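Local coordinates for protein ATP-dependent helicase FUN30 (Saccharomyces cerevisiae S288c, PDB 5GN1) that hydrolyses ATP to remodel nucleosomes, promoting DNA end resection at double-strand breaks and the organization of heterochromatin, at residues Trp181-Lys195 with Asp216-Lys228. Numbering follows the deposited sequence.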
loop_
_atom_site.group_PDB
_atom_site.type_symbol
_atom_site.label_atom_id
_atom_site.label_comp_id
_atom_site.label_asym_id
_atom_site.label_seq_id
_atom_site.Cartn_x
_atom_site.Cartn_y
_atom_site.Cartn_z
ATOM N N TRP A 181 6.126 11.056 -4.120
ATOM C CA TRP A 181 6.112 9.653 -3.714
ATOM C C TRP A 181 7.068 9.363 -2.563
ATOM O O TRP A 181 6.914 8.326 -1.907
ATOM C CB TRP A 181 6.443 8.761 -4.906
ATOM C CG TRP A 181 7.633 9.220 -5.694
ATOM C CD1 TRP A 181 8.935 8.820 -5.533
ATOM C CD2 TRP A 181 7.630 10.154 -6.782
ATOM N NE1 TRP A 181 9.741 9.449 -6.457
ATOM C CE2 TRP A 181 8.967 10.284 -7.226
ATOM C CE3 TRP A 181 6.629 10.910 -7.411
ATOM C CZ2 TRP A 181 9.329 11.138 -8.290
ATOM C CZ3 TRP A 181 6.985 11.758 -8.460
ATOM C CH2 TRP A 181 8.329 11.861 -8.891
ATOM N N MET A 182 8.046 10.241 -2.300
ATOM C CA MET A 182 8.917 10.082 -1.137
ATOM C C MET A 182 8.278 10.566 0.159
ATOM O O MET A 182 8.786 10.228 1.233
ATOM C CB MET A 182 10.243 10.838 -1.327
ATOM C CG MET A 182 10.946 10.548 -2.628
ATOM S SD MET A 182 11.357 8.801 -2.751
ATOM C CE MET A 182 12.711 8.669 -1.580
ATOM N N GLN A 183 7.187 11.336 0.095
ATOM C CA GLN A 183 6.649 12.010 1.283
ATOM C C GLN A 183 5.651 11.112 2.012
ATOM O O GLN A 183 4.431 11.246 1.897
ATOM C CB GLN A 183 6.017 13.338 0.902
ATOM C CG GLN A 183 7.005 14.357 0.381
ATOM C CD GLN A 183 6.303 15.641 -0.012
ATOM O OE1 GLN A 183 5.684 16.306 0.824
ATOM N NE2 GLN A 183 6.383 15.992 -1.287
ATOM N N SER A 184 6.201 10.205 2.814
ATOM C CA SER A 184 5.434 9.349 3.703
ATOM C C SER A 184 6.353 8.921 4.833
ATOM O O SER A 184 7.548 8.726 4.620
ATOM C CB SER A 184 4.887 8.119 2.971
ATOM O OG SER A 184 4.535 7.095 3.879
ATOM N N GLY A 185 5.788 8.770 6.036
ATOM C CA GLY A 185 6.587 8.303 7.160
ATOM C C GLY A 185 7.103 6.888 6.973
ATOM O O GLY A 185 8.180 6.538 7.467
ATOM N N LYS A 186 6.352 6.048 6.264
ATOM C CA LYS A 186 6.868 4.709 6.014
ATOM C C LYS A 186 7.998 4.725 4.994
ATOM O O LYS A 186 8.870 3.849 5.034
ATOM C CB LYS A 186 5.755 3.770 5.560
ATOM C CG LYS A 186 4.855 3.331 6.676
ATOM C CD LYS A 186 4.531 1.856 6.564
ATOM C CE LYS A 186 3.625 1.474 7.696
ATOM N NZ LYS A 186 3.061 0.107 7.591
ATOM N N ILE A 187 8.005 5.695 4.078
ATOM C CA ILE A 187 9.112 5.773 3.124
ATOM C C ILE A 187 10.360 6.288 3.821
ATOM O O ILE A 187 11.468 5.797 3.575
ATOM C CB ILE A 187 8.734 6.635 1.904
ATOM C CG1 ILE A 187 7.494 6.057 1.208
ATOM C CG2 ILE A 187 9.911 6.730 0.915
ATOM C CD1 ILE A 187 7.607 4.591 0.777
ATOM N N ASP A 188 10.203 7.273 4.714
ATOM C CA ASP A 188 11.320 7.722 5.543
ATOM C C ASP A 188 11.971 6.546 6.260
ATOM O O ASP A 188 13.198 6.373 6.223
ATOM C CB ASP A 188 10.844 8.765 6.562
ATOM C CG ASP A 188 10.530 10.116 5.922
ATOM O OD1 ASP A 188 11.108 10.432 4.858
ATOM O OD2 ASP A 188 9.715 10.870 6.500
ATOM N N ALA A 189 11.154 5.716 6.912
ATOM C CA ALA A 189 11.686 4.542 7.590
ATOM C C ALA A 189 12.318 3.565 6.602
ATOM O O ALA A 189 13.384 3.002 6.874
ATOM C CB ALA A 189 10.580 3.858 8.393
ATOM N N LEU A 190 11.671 3.341 5.454
ATOM C CA LEU A 190 12.176 2.361 4.490
ATOM C C LEU A 190 13.540 2.771 3.947
ATOM O O LEU A 190 14.416 1.928 3.731
ATOM C CB LEU A 190 11.172 2.206 3.344
ATOM C CG LEU A 190 11.618 1.303 2.196
ATOM C CD1 LEU A 190 11.624 -0.156 2.648
ATOM C CD2 LEU A 190 10.692 1.488 0.983
ATOM N N LYS A 191 13.717 4.069 3.699
ATOM C CA LYS A 191 14.953 4.585 3.125
ATOM C C LYS A 191 16.117 4.385 4.085
ATOM O O LYS A 191 17.227 4.015 3.668
ATOM C CB LYS A 191 14.722 6.057 2.767
ATOM C CG LYS A 191 15.899 6.943 2.545
ATOM C CD LYS A 191 15.373 8.384 2.455
ATOM C CE LYS A 191 16.497 9.404 2.395
ATOM N NZ LYS A 191 17.268 9.306 1.124
ATOM N N LYS A 192 15.864 4.561 5.379
ATOM C CA LYS A 192 16.889 4.301 6.386
ATOM C C LYS A 192 17.248 2.818 6.431
ATOM O O LYS A 192 18.430 2.447 6.376
ATOM C CB LYS A 192 16.396 4.791 7.748
ATOM C CG LYS A 192 17.334 4.486 8.896
ATOM C CD LYS A 192 16.861 5.104 10.197
ATOM C CE LYS A 192 17.781 4.709 11.351
ATOM N NZ LYS A 192 17.369 5.372 12.619
ATOM N N LEU A 193 16.237 1.950 6.478
ATOM C CA LEU A 193 16.502 0.518 6.540
ATOM C C LEU A 193 17.190 0.009 5.274
ATOM O O LEU A 193 18.108 -0.819 5.353
ATOM C CB LEU A 193 15.202 -0.234 6.788
ATOM C CG LEU A 193 15.376 -1.717 7.102
ATOM C CD1 LEU A 193 16.388 -1.923 8.236
ATOM C CD2 LEU A 193 14.044 -2.352 7.443
ATOM N N LEU A 194 16.769 0.492 4.097
ATOM C CA LEU A 194 17.390 0.048 2.850
ATOM C C LEU A 194 18.862 0.456 2.777
ATOM O O LEU A 194 19.700 -0.303 2.273
ATOM C CB LEU A 194 16.619 0.600 1.650
ATOM C CG LEU A 194 15.223 -0.004 1.415
ATOM C CD1 LEU A 194 14.607 0.600 0.181
ATOM C CD2 LEU A 194 15.275 -1.523 1.313
ATOM N N LYS A 195 19.197 1.656 3.263
ATOM C CA LYS A 195 20.595 2.075 3.266
ATOM C C LYS A 195 21.452 1.145 4.124
ATOM O O LYS A 195 22.554 0.752 3.721
ATOM C CB LYS A 195 20.722 3.523 3.742
ATOM C CG LYS A 195 22.130 4.066 3.495
ATOM C CD LYS A 195 22.476 5.282 4.325
ATOM C CE LYS A 195 23.999 5.439 4.437
ATOM N NZ LYS A 195 24.638 4.332 5.218
ATOM N N ASP A 216 3.192 -0.148 -6.781
ATOM C CA ASP A 216 3.341 0.864 -7.825
ATOM C C ASP A 216 4.070 2.095 -7.302
ATOM O O ASP A 216 4.947 2.651 -7.980
ATOM C CB ASP A 216 1.960 1.260 -8.377
ATOM C CG ASP A 216 1.183 0.077 -8.977
ATOM O OD1 ASP A 216 1.805 -0.945 -9.342
ATOM O OD2 ASP A 216 -0.061 0.179 -9.108
ATOM N N ILE A 217 3.711 2.555 -6.106
ATOM C CA ILE A 217 4.376 3.739 -5.568
ATOM C C ILE A 217 5.837 3.439 -5.290
ATOM O O ILE A 217 6.718 4.275 -5.534
ATOM C CB ILE A 217 3.665 4.233 -4.298
ATOM C CG1 ILE A 217 2.257 4.724 -4.627
ATOM C CG2 ILE A 217 4.471 5.351 -3.665
ATOM C CD1 ILE A 217 1.388 4.952 -3.378
ATOM N N LEU A 218 6.112 2.251 -4.749
ATOM C CA LEU A 218 7.483 1.893 -4.395
ATOM C C LEU A 218 8.385 1.865 -5.611
ATOM O O LEU A 218 9.587 2.117 -5.489
ATOM C CB LEU A 218 7.512 0.534 -3.685
ATOM C CG LEU A 218 7.066 0.487 -2.230
ATOM C CD1 LEU A 218 7.097 -0.944 -1.696
ATOM C CD2 LEU A 218 7.945 1.397 -1.378
ATOM N N GLU A 219 7.836 1.571 -6.794
ATOM C CA GLU A 219 8.679 1.559 -7.984
ATOM C C GLU A 219 9.298 2.935 -8.225
ATOM O O GLU A 219 10.482 3.043 -8.561
ATOM C CB GLU A 219 7.872 1.083 -9.194
ATOM C CG GLU A 219 7.470 -0.398 -9.121
ATOM C CD GLU A 219 6.938 -0.906 -10.462
ATOM O OE1 GLU A 219 7.096 -0.184 -11.458
ATOM O OE2 GLU A 219 6.362 -2.010 -10.532
ATOM N N MET A 220 8.528 4.008 -8.003
ATOM C CA MET A 220 9.092 5.347 -8.165
ATOM C C MET A 220 10.043 5.692 -7.030
ATOM O O MET A 220 11.078 6.329 -7.263
ATOM C CB MET A 220 7.981 6.390 -8.263
ATOM C CG MET A 220 7.100 6.213 -9.479
ATOM S SD MET A 220 6.249 7.761 -9.850
ATOM C CE MET A 220 7.633 8.765 -10.393
ATOM N N VAL A 221 9.708 5.282 -5.803
ATOM C CA VAL A 221 10.602 5.478 -4.658
ATOM C C VAL A 221 11.965 4.846 -4.925
ATOM O O VAL A 221 13.015 5.477 -4.738
ATOM C CB VAL A 221 9.959 4.905 -3.378
ATOM C CG1 VAL A 221 10.954 4.891 -2.203
ATOM C CG2 VAL A 221 8.694 5.676 -2.992
ATOM N N LEU A 222 11.973 3.578 -5.356
ATOM C CA LEU A 222 13.248 2.880 -5.511
ATOM C C LEU A 222 14.075 3.492 -6.637
ATOM O O LEU A 222 15.305 3.584 -6.520
ATOM C CB LEU A 222 13.009 1.377 -5.727
ATOM C CG LEU A 222 12.323 0.680 -4.531
ATOM C CD1 LEU A 222 12.113 -0.824 -4.740
ATOM C CD2 LEU A 222 13.095 0.933 -3.230
ATOM N N SER A 223 13.415 3.961 -7.704
ATOM C CA SER A 223 14.114 4.645 -8.786
ATOM C C SER A 223 14.732 5.949 -8.304
ATOM O O SER A 223 15.883 6.260 -8.636
ATOM C CB SER A 223 13.152 4.904 -9.948
ATOM O OG SER A 223 13.782 5.643 -10.986
ATOM N N THR A 224 13.980 6.730 -7.518
ATOM C CA THR A 224 14.548 7.933 -6.925
ATOM C C THR A 224 15.766 7.600 -6.074
ATOM O O THR A 224 16.745 8.349 -6.069
ATOM C CB THR A 224 13.492 8.664 -6.087
ATOM O OG1 THR A 224 12.529 9.273 -6.952
ATOM C CG2 THR A 224 14.124 9.747 -5.194
ATOM N N LEU A 225 15.731 6.472 -5.356
ATOM C CA LEU A 225 16.817 6.106 -4.452
ATOM C C LEU A 225 17.956 5.395 -5.173
ATOM O O LEU A 225 18.940 5.015 -4.527
ATOM C CB LEU A 225 16.289 5.221 -3.310
ATOM C CG LEU A 225 15.355 5.854 -2.260
ATOM C CD1 LEU A 225 14.758 4.787 -1.336
ATOM C CD2 LEU A 225 16.070 6.942 -1.424
ATOM N N ASP A 226 17.815 5.192 -6.484
ATOM C CA ASP A 226 18.839 4.597 -7.335
ATOM C C ASP A 226 19.124 3.139 -6.963
ATOM O O ASP A 226 20.251 2.660 -7.115
ATOM C CB ASP A 226 20.130 5.428 -7.303
ATOM C CG ASP A 226 21.029 5.156 -8.495
ATOM O OD1 ASP A 226 20.494 4.821 -9.578
ATOM O OD2 ASP A 226 22.269 5.269 -8.342
ATOM N N TYR A 227 18.110 2.417 -6.489
ATOM C CA TYR A 227 18.216 0.980 -6.240
ATOM C C TYR A 227 17.500 0.226 -7.353
ATOM O O TYR A 227 16.294 0.414 -7.550
ATOM C CB TYR A 227 17.594 0.598 -4.897
ATOM C CG TYR A 227 18.223 1.190 -3.650
ATOM C CD1 TYR A 227 19.597 1.217 -3.466
ATOM C CD2 TYR A 227 17.420 1.692 -2.634
ATOM C CE1 TYR A 227 20.155 1.755 -2.295
ATOM C CE2 TYR A 227 17.959 2.211 -1.478
ATOM C CZ TYR A 227 19.324 2.250 -1.311
ATOM O OH TYR A 227 19.821 2.794 -0.139
ATOM N N LYS A 228 18.220 -0.649 -8.049
ATOM C CA LYS A 228 17.565 -1.558 -8.987
ATOM C C LYS A 228 16.658 -2.538 -8.248
ATOM O O LYS A 228 16.932 -2.943 -7.115
ATOM C CB LYS A 228 18.594 -2.347 -9.812
ATOM C CG LYS A 228 19.512 -1.505 -10.699
ATOM C CD LYS A 228 20.589 -2.394 -11.366
ATOM C CE LYS A 228 21.736 -1.578 -11.970
ATOM N NZ LYS A 228 22.870 -2.454 -12.469
HETATM O O HOH W 1 18.130 4.262 1.021
#
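Met182 and Val221 are the closest CA pair between the segments, 6.0 Å apart, whereas the axes of helices 185-195 and 216-224 stay 11.8 Å apart and cross at -47°. Trp181, in the 3-10 turn ahead of helix 185-195, carries the largest share of the contact. Its chi1 of 47° sets CG between the backbone N and the carbonyl carbon, and the indole lies against helix 216-224: Trp181 NE1 donates to Thr224 OG1 (2.8 Å) almost linearly, at 171°, with the acceptor in the ring plane. Over one face comes Met220: Met220 CE stands 3.4 Å from the centroid of the six-membered ring of Trp181, nearly on the ring normal, a CH-pi contact, with SD above the same ring in a Met-aromatic contact. Cutting Trp181 back to an alanine would probably leave Thr224 OG1 without its indole donor and open a gap beneath the Met220 methyl. Met182, bent at chi2 and chi3, meets Thr224 CG2 tip to tip through SD, while its CE touches Leu225 CD2. Helices 185-200 and 212-224 flank strand 205-209 in sequence, in the C-terminal RecA-like lobe of the SNF2-type ATPase, and both pack on its parallel sheet: Leu190 and Leu194 touch Ile277 of strand 275-278, and Leu222 touches Ile256 and Ile258 of strand 256-260. Between the helices, Leu218 CD2 meets Leu190 CD2 at 3.6 Å and also touches Ile187 CD1; Val221 CG1 meets Ile187 CG2 tip to tip. Farther along, Leu194 CD1 packs on Leu222 CD2 (3.7 Å). Beyond the Schellman motif at Asp226, Tyr227 points toward helix 185-195, Tyr227 CE2 lies 3.8 Å from Leu194 CB, and one water joins Tyr227 OH to Lys191 O, to which it donates (2.8 Å).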